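Local coordinates for SusD superfamily protein (Bacteroides fragilis, PDB 3L22) that probably binds sugars at the bacterial outer membrane as a SusD-family protein, and carries bound zinc ions in the crystal, at residues Tyr172-Ile175 with Leu176-Glu180; Ala127-Tyr130 with Leu131-Tyr135; Phe15-Pro18 with Thr19-Glu22. One frame throughout, in Å; residues are numbered along the deposited sequence.

Interaction 1 of 3, residues Tyr172-Ile175 with Leu176-Glu180; sequences YEHI and LSDLE. With ZN (zinc ion), chain H; EDO (1,2-ethanediol), chain Z.
H174 and D178 stand one turn apart on helix 168-178 and form a histidine-carboxylate hydrogen bond, in a helix-rich SusD-type fold. The imidazole lies nearly perpendicular to the carboxylate, their planes 83° apart. NE2 of H174 donates to OD2 of D178 over 2.7 Å, but the bond is bent: OD2 lies out of the ring plane and is itself approached from above the carboxylate plane. With CG of H174 anti to the backbone N (chi1 170°), the end of the ring comes nearer the following turn, although its CB points away from it. The other ring nitrogen, ND1, binds a zinc ion at 2.2 Å, and a water joins that metal together with two atoms from elsewhere in the structure. D178 is thus a second-shell residue that, with the metal, helps to fix the rotation of the imidazole and would probably make it more electron-rich. OD1 of D178 forms a salt bridge with R124, which ties the carboxylate to helix 113-131.

On another side of the helix, I175 and L179 lie side by side and point the same way, CG2 of I175 being 3.9 Å from CD1 of L179. The backbone is held by the usual ladder, as in the 3.0 Å bond from L176 N to Y172 O, whereas L179 N makes a weak bond to I175 O. A 1,2-ethanediol molecule, probably from the crystallisation liquor, donates through its O2 to L176 O over 2.7 Å.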
loop_
_atom_site.group_PDB
_atom_site.type_symbol
_atom_site.label_atom_id
_atom_site.label_comp_id
_atom_site.label_asym_id
_atom_site.label_seq_id
_atom_site.Cartn_x
_atom_site.Cartn_y
_atom_site.Cartn_z
ATOM N N TYR A 172 -0.872 13.332 -7.423
ATOM C CA TYR A 172 -2.204 12.919 -7.048
ATOM C C TYR A 172 -3.247 13.233 -8.105
ATOM O O TYR A 172 -4.154 12.424 -8.353
ATOM C CB TYR A 172 -2.643 13.524 -5.721
ATOM C CG TYR A 172 -2.036 12.904 -4.480
ATOM C CD1 TYR A 172 -1.914 11.513 -4.333
ATOM C CD2 TYR A 172 -1.639 13.692 -3.416
ATOM C CE1 TYR A 172 -1.378 10.955 -3.150
ATOM C CE2 TYR A 172 -1.087 13.125 -2.266
ATOM C CZ TYR A 172 -0.982 11.782 -2.132
ATOM O OH TYR A 172 -0.443 11.239 -0.982
ATOM N N GLU A 173 -3.128 14.393 -8.734
ATOM C CA GLU A 173 -4.113 14.816 -9.733
ATOM C C GLU A 173 -4.042 13.928 -10.965
ATOM O O GLU A 173 -5.078 13.604 -11.548
ATOM C CB GLU A 173 -3.932 16.297 -10.088
ATOM C CG GLU A 173 -4.497 17.222 -8.977
ATOM C CD GLU A 173 -4.062 18.678 -9.072
ATOM O OE1 GLU A 173 -3.000 18.993 -9.693
ATOM O OE2 GLU A 173 -4.809 19.527 -8.508
ATOM N N HIS A 174 -2.838 13.493 -11.328
ATOM C CA HIS A 174 -2.711 12.574 -12.456
ATOM C C HIS A 174 -3.268 11.169 -12.092
ATOM O O HIS A 174 -3.965 10.539 -12.891
ATOM C CB HIS A 174 -1.287 12.423 -12.991
ATOM C CG HIS A 174 -1.215 11.307 -13.957
ATOM N ND1 HIS A 174 -1.684 11.442 -15.233
ATOM C CD2 HIS A 174 -0.966 9.987 -13.786
ATOM C CE1 HIS A 174 -1.671 10.270 -15.841
ATOM N NE2 HIS A 174 -1.257 9.362 -14.969
ATOM N N ILE A 175 -2.984 10.712 -10.890
ATOM C CA ILE A 175 -3.552 9.455 -10.380
ATOM C C ILE A 175 -5.065 9.495 -10.509
ATOM O O ILE A 175 -5.657 8.543 -10.992
ATOM C CB ILE A 175 -3.124 9.170 -8.928
ATOM C CG1 ILE A 175 -1.630 8.823 -8.893
ATOM C CG2 ILE A 175 -3.952 8.023 -8.308
ATOM C CD1 ILE A 175 -0.958 8.902 -7.497
ATOM N N LEU A 176 -5.690 10.625 -10.159
ATOM C CA LEU A 176 -7.135 10.728 -10.274
ATOM C C LEU A 176 -7.568 10.639 -11.735
ATOM O O LEU A 176 -8.625 10.048 -12.020
ATOM C CB LEU A 176 -7.664 12.006 -9.622
ATOM C CG LEU A 176 -7.517 12.114 -8.113
ATOM C CD1 LEU A 176 -7.907 13.549 -7.678
ATOM C CD2 LEU A 176 -8.332 11.052 -7.401
ATOM N N SER A 177 -6.779 11.212 -12.651
ATOM C CA SER A 177 -7.065 11.040 -14.078
ATOM C C SER A 177 -7.007 9.572 -14.549
ATOM O O SER A 177 -7.863 9.130 -15.303
ATOM C CB SER A 177 -6.113 11.861 -14.932
ATOM O OG SER A 177 -6.319 13.221 -14.717
ATOM N N ASP A 178 -6.021 8.829 -14.070
ATOM C CA ASP A 178 -5.908 7.414 -14.420
ATOM C C ASP A 178 -7.032 6.576 -13.804
ATOM O O ASP A 178 -7.234 5.437 -14.213
ATOM C CB ASP A 178 -4.533 6.855 -14.009
ATOM C CG ASP A 178 -3.430 7.126 -15.036
ATOM O OD1 ASP A 178 -3.671 7.555 -16.194
ATOM O OD2 ASP A 178 -2.259 6.876 -14.700
ATOM N N LEU A 179 -7.739 7.116 -12.814
ATOM C CA LEU A 179 -8.839 6.415 -12.166
ATOM C C LEU A 179 -10.196 7.040 -12.520
ATOM O O LEU A 179 -11.225 6.715 -11.902
ATOM C CB LEU A 179 -8.625 6.442 -10.654
ATOM C CG LEU A 179 -7.344 5.759 -10.152
ATOM C CD1 LEU A 179 -7.244 6.008 -8.652
ATOM C CD2 LEU A 179 -7.338 4.255 -10.451
ATOM N N GLU A 180 -10.223 7.923 -13.502
ATOM C CA GLU A 180 -11.463 8.676 -13.743
ATOM C C GLU A 180 -12.526 7.913 -14.487
ATOM O O GLU A 180 -13.699 8.209 -14.302
ATOM C CB GLU A 180 -11.213 9.986 -14.467
ATOM C CG GLU A 180 -10.893 9.871 -15.939
ATOM C CD GLU A 180 -10.370 11.219 -16.536
ATOM O OE1 GLU A 180 -10.285 12.242 -15.808
ATOM O OE2 GLU A 180 -10.067 11.230 -17.739
HETATM ZN ZN ZN H . -2.367 13.228 -16.249
HETATM C C1 EDO Z . -12.829 11.561 -10.383
HETATM O O1 EDO Z . -13.616 10.426 -10.048
HETATM C C2 EDO Z . -11.350 11.322 -10.551
HETATM O O2 EDO Z . -10.941 9.965 -10.558
HETATM O O HOH W 1 -3.481 12.168 -17.851
#

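Interaction 2 of 3, residues Ala127-Tyr130 with Leu131-Tyr135; sequences AYYY and LNNLY
Y129 swings its ring anti to the backbone N (chi1 165°), while N133 keeps CG beside its own N (chi1 -77°); together these torsions bring the asparagine amide over one face of the tyrosine. ND2 of N133 sits 3.4 Å above the ring plane, displaced toward the rim, and CE1 of Y129 is its nearest ring atom at 3.5 Å. Ring and amide planes are inclined at 59°. The same nitrogen donates to the main-chain O of Y129 over 2.8 Å, arriving above the carbonyl plane, so one residue offers both the acceptor and the aromatic surface that fix the amide. Beyond it, the OH of Y129 makes a weak hydrogen bond to R209.

Further round the helix, CD1 of L131 comes within 4.2 Å of CD1 of Y128, whose hydroxyl is hydrogen-bonded to R151 O. Two backbone bonds, the second from N132 N to Y128 O at 2.9 Å, carry on the helical pattern. The next runs from N133 N to Y130 O at 3.1 Å, three residues back, and L131 O then accepts from both L134 N and Y135 N. Helices 79-103, 44-52 and 168-178 pack round this buried segment. Here an asparagine amide bonds back to a carbonyl four residues earlier, where helix 113-131 gives way to a loop, in a helical fold whose family is grouped with the tetratricopeptide repeats.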
loop_
_atom_site.group_PDB
_atom_site.type_symbol
_atom_site.label_atom_id
_atom_site.label_comp_id
_atom_site.label_asym_id
_atom_site.label_seq_id
_atom_site.Cartn_x
_atom_site.Cartn_y
_atom_site.Cartn_z
ATOM N N ALA A 127 1.497 2.662 -9.002
ATOM C CA ALA A 127 2.939 2.858 -8.959
ATOM C C ALA A 127 3.260 4.297 -8.538
ATOM O O ALA A 127 4.043 4.534 -7.597
ATOM C CB ALA A 127 3.549 2.523 -10.304
ATOM N N TYR A 128 2.607 5.266 -9.184
ATOM C CA TYR A 128 2.783 6.675 -8.804
ATOM C C TYR A 128 2.344 6.957 -7.369
ATOM O O TYR A 128 2.954 7.787 -6.684
ATOM C CB TYR A 128 2.075 7.625 -9.790
ATOM C CG TYR A 128 2.908 7.892 -11.018
ATOM C CD1 TYR A 128 4.118 8.579 -10.909
ATOM C CD2 TYR A 128 2.523 7.435 -12.289
ATOM C CE1 TYR A 128 4.919 8.817 -12.007
ATOM C CE2 TYR A 128 3.334 7.688 -13.422
ATOM C CZ TYR A 128 4.531 8.375 -13.259
ATOM O OH TYR A 128 5.368 8.620 -14.309
ATOM N N TYR A 129 1.282 6.289 -6.913
ATOM C CA TYR A 129 0.800 6.494 -5.563
ATOM C C TYR A 129 1.864 6.134 -4.508
ATOM O O TYR A 129 2.081 6.870 -3.534
ATOM C CB TYR A 129 -0.506 5.687 -5.339
ATOM C CG TYR A 129 -0.884 5.551 -3.898
ATOM C CD1 TYR A 129 -1.622 6.544 -3.260
ATOM C CD2 TYR A 129 -0.529 4.438 -3.172
ATOM C CE1 TYR A 129 -1.984 6.442 -1.934
ATOM C CE2 TYR A 129 -0.881 4.319 -1.808
ATOM C CZ TYR A 129 -1.610 5.313 -1.208
ATOM O OH TYR A 129 -1.986 5.207 0.119
ATOM N N TYR A 130 2.508 4.983 -4.697
ATOM C CA TYR A 130 3.569 4.591 -3.776
ATOM C C TYR A 130 4.801 5.529 -3.838
ATOM O O TYR A 130 5.332 5.894 -2.790
ATOM C CB TYR A 130 3.926 3.115 -3.955
ATOM C CG TYR A 130 2.847 2.180 -3.413
ATOM C CD1 TYR A 130 2.498 2.206 -2.069
ATOM C CD2 TYR A 130 2.222 1.256 -4.238
ATOM C CE1 TYR A 130 1.542 1.344 -1.553
ATOM C CE2 TYR A 130 1.256 0.400 -3.751
ATOM C CZ TYR A 130 0.932 0.431 -2.403
ATOM O OH TYR A 130 -0.015 -0.412 -1.897
ATOM N N LEU A 131 5.194 5.981 -5.024
ATOM C CA LEU A 131 6.269 6.967 -5.137
ATOM C C LEU A 131 5.901 8.273 -4.400
ATOM O O LEU A 131 6.741 8.873 -3.713
ATOM C CB LEU A 131 6.598 7.261 -6.595
ATOM C CG LEU A 131 7.157 6.148 -7.493
ATOM C CD1 LEU A 131 7.292 6.670 -8.922
ATOM C CD2 LEU A 131 8.526 5.639 -6.913
ATOM N N ASN A 132 4.622 8.644 -4.451
ATOM C CA ASN A 132 4.154 9.891 -3.860
ATOM C C ASN A 132 4.135 9.823 -2.332
ATOM O O ASN A 132 3.914 10.838 -1.685
ATOM C CB ASN A 132 2.736 10.252 -4.350
ATOM C CG ASN A 132 2.565 11.728 -4.679
ATOM O OD1 ASN A 132 3.525 12.411 -5.020
ATOM N ND2 ASN A 132 1.311 12.227 -4.590
ATOM N N ASN A 133 4.287 8.622 -1.776
ATOM C CA ASN A 133 4.358 8.417 -0.330
ATOM C C ASN A 133 5.761 8.086 0.178
ATOM O O ASN A 133 5.910 7.627 1.331
ATOM C CB ASN A 133 3.357 7.331 0.069
ATOM C CG ASN A 133 1.934 7.840 0.100
ATOM O OD1 ASN A 133 1.549 8.515 1.064
ATOM N ND2 ASN A 133 1.151 7.550 -0.954
ATOM N N LEU A 134 6.783 8.398 -0.633
ATOM C CA LEU A 134 8.199 8.270 -0.248
ATOM C C LEU A 134 9.021 9.551 -0.471
ATOM O O LEU A 134 9.736 9.985 0.432
ATOM C CB LEU A 134 8.860 7.101 -0.972
ATOM C CG LEU A 134 8.348 5.717 -0.544
ATOM C CD1 LEU A 134 8.769 4.638 -1.560
ATOM C CD2 LEU A 134 8.815 5.404 0.900
ATOM N N TYR A 135 8.892 10.166 -1.641
ATOM C CA TYR A 135 9.778 11.245 -2.066
ATOM C C TYR A 135 9.358 12.679 -1.662
ATOM O O TYR A 135 10.193 13.431 -1.243
ATOM C CB TYR A 135 10.066 11.093 -3.568
ATOM C CG TYR A 135 10.775 9.772 -3.828
ATOM C CD1 TYR A 135 12.157 9.634 -3.586
ATOM C CD2 TYR A 135 10.075 8.646 -4.249
ATOM C CE1 TYR A 135 12.819 8.405 -3.779
ATOM C CE2 TYR A 135 10.735 7.410 -4.423
ATOM C CZ TYR A 135 12.092 7.297 -4.202
ATOM O OH TYR A 135 12.713 6.087 -4.415
#

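Interaction 3 of 3, residues Phe15-Pro18 with Thr19-Glu22; sequences FTSP and TRIE
S17 and R20 make the polar contact that opens helix 18-33: OG of S17 accepts from the backbone N of R20 over 3.2 Å, with a nearly straight N-H approach of 160°. OG is set between the backbone N and the carbonyl carbon (chi1 68°), which places it within reach of the amide three residues on. Two main-chain bonds follow and start the helical ladder, from I21 N to S17 O at 3.2 Å and from E22 N to P18 O at 2.9 Å. S17 is thus gripped at both its side-chain and main-chain oxygens.

This is an N-cap, with S17 in the cap position and P18 beginning the first turn, where a proline is well tolerated, since the first-turn N-H groups have no preceding helical carbonyl to bond to.

Apolar contact comes from F15, two residues ahead of the cap. Its ring crosses the I21 side chain at about a right angle: CG1 of I21 lies 3.8 Å from CG of F15, and CA of I21 stands over the ring centre, 4.3 Å above the plane. I21 also packs on F98 and L102 of helix 79-103 and on V108 and A109 of helix 106-109, and is the buried residue of this surface turn.

The charged residues make the remaining contacts. The extended R20 side chain runs back past T16, its CD 3.7 Å from OG1 of T16, and its NH1 makes a weak hydrogen bond to I14 O. E22 lays CG 3.4 Å from P18 O, and its OE2 is hydrogen-bonded to the hydroxyl of Y116.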
loop_
_atom_site.group_PDB
_atom_site.type_symbol
_atom_site.label_atom_id
_atom_site.label_comp_id
_atom_site.label_asym_id
_atom_site.label_seq_id
_atom_site.Cartn_x
_atom_site.Cartn_y
_atom_site.Cartn_z
ATOM N N PHE A 15 0.662 -7.131 -30.878
ATOM C CA PHE A 15 -0.654 -7.494 -30.382
ATOM C C PHE A 15 -1.528 -8.019 -31.501
ATOM O O PHE A 15 -2.465 -7.361 -31.932
ATOM C CB PHE A 15 -1.328 -6.306 -29.706
ATOM C CG PHE A 15 -0.709 -5.873 -28.389
ATOM C CD1 PHE A 15 0.314 -6.585 -27.746
ATOM C CD2 PHE A 15 -1.192 -4.741 -27.776
ATOM C CE1 PHE A 15 0.822 -6.151 -26.547
ATOM C CE2 PHE A 15 -0.693 -4.316 -26.580
ATOM C CZ PHE A 15 0.319 -5.012 -25.959
ATOM N N THR A 16 -1.232 -9.223 -31.947
ATOM C CA THR A 16 -1.971 -9.847 -33.029
ATOM C C THR A 16 -3.147 -10.662 -32.511
ATOM O O THR A 16 -3.917 -11.132 -33.292
ATOM C CB THR A 16 -1.055 -10.786 -33.830
ATOM O OG1 THR A 16 -0.508 -11.742 -32.930
ATOM C CG2 THR A 16 0.085 -10.020 -34.471
ATOM N N SER A 17 -3.281 -10.847 -31.201
ATOM C CA SER A 17 -4.401 -11.635 -30.655
ATOM C C SER A 17 -4.702 -11.210 -29.250
ATOM O O SER A 17 -3.843 -10.613 -28.596
ATOM C CB SER A 17 -4.053 -13.111 -30.601
ATOM O OG SER A 17 -3.048 -13.323 -29.640
ATOM N N PRO A 18 -5.917 -11.519 -28.777
ATOM C CA PRO A 18 -6.279 -11.174 -27.403
ATOM C C PRO A 18 -5.360 -11.834 -26.378
ATOM O O PRO A 18 -5.020 -11.197 -25.393
ATOM C CB PRO A 18 -7.702 -11.738 -27.254
ATOM C CG PRO A 18 -8.249 -11.805 -28.630
ATOM C CD PRO A 18 -7.073 -12.050 -29.543
ATOM N N THR A 19 -4.940 -13.080 -26.605
ATOM C CA THR A 19 -4.102 -13.734 -25.617
ATOM C C THR A 19 -2.731 -13.008 -25.524
ATOM O O THR A 19 -2.177 -12.886 -24.442
ATOM C CB THR A 19 -3.949 -15.266 -25.803
ATOM O OG1 THR A 19 -3.116 -15.538 -26.907
ATOM C CG2 THR A 19 -5.285 -15.969 -26.039
ATOM N N ARG A 20 -2.226 -12.458 -26.621
ATOM C CA ARG A 20 -0.985 -11.631 -26.548
ATOM C C ARG A 20 -1.176 -10.311 -25.791
ATOM O O ARG A 20 -0.338 -9.928 -25.007
ATOM C CB ARG A 20 -0.418 -11.348 -27.928
ATOM C CG ARG A 20 0.287 -12.586 -28.479
ATOM C CD ARG A 20 1.107 -12.234 -29.653
ATOM N NE ARG A 20 1.950 -13.336 -30.094
ATOM C CZ ARG A 20 2.742 -13.278 -31.158
ATOM N NH1 ARG A 20 2.808 -12.164 -31.902
ATOM N NH2 ARG A 20 3.478 -14.335 -31.480
ATOM N N ILE A 21 -2.310 -9.659 -25.987
ATOM C CA ILE A 21 -2.635 -8.455 -25.202
ATOM C C ILE A 21 -2.677 -8.798 -23.710
ATOM O O ILE A 21 -2.035 -8.163 -22.866
ATOM C CB ILE A 21 -3.985 -7.825 -25.625
ATOM C CG1 ILE A 21 -3.930 -7.352 -27.098
ATOM C CG2 ILE A 21 -4.314 -6.642 -24.676
ATOM C CD1 ILE A 21 -5.337 -7.025 -27.718
ATOM N N GLU A 22 -3.399 -9.848 -23.390
ATOM C CA GLU A 22 -3.556 -10.228 -22.014
ATOM C C GLU A 22 -2.254 -10.710 -21.363
ATOM O O GLU A 22 -2.066 -10.452 -20.208
ATOM C CB GLU A 22 -4.650 -11.276 -21.884
ATOM C CG GLU A 22 -5.986 -10.643 -22.133
ATOM C CD GLU A 22 -7.140 -11.625 -22.184
ATOM O OE1 GLU A 22 -6.931 -12.768 -21.781
ATOM O OE2 GLU A 22 -8.255 -11.233 -22.610
#

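In the fold
Interactions 1 and 2 pack directly against each other, with centres 13 Å apart, because helices 113-131 and 168-178 touch through their side chains. CE1 of Y172 is 3.3 Å from ND2 of N132, and CD1 of I175 reaches within 3.5 Å of N of Y129. The Y128 side chain of interaction 2 is about 5 Å from that of H174 and about 8 Å from a bound zinc. Interaction 3 is remote, its nearest atoms about 16 Å from interaction 1 and about 17 Å from interaction 2. It lies near a different zinc site: the E22 side chain is about 6 Å from that of H197, which with E119 binds zinc.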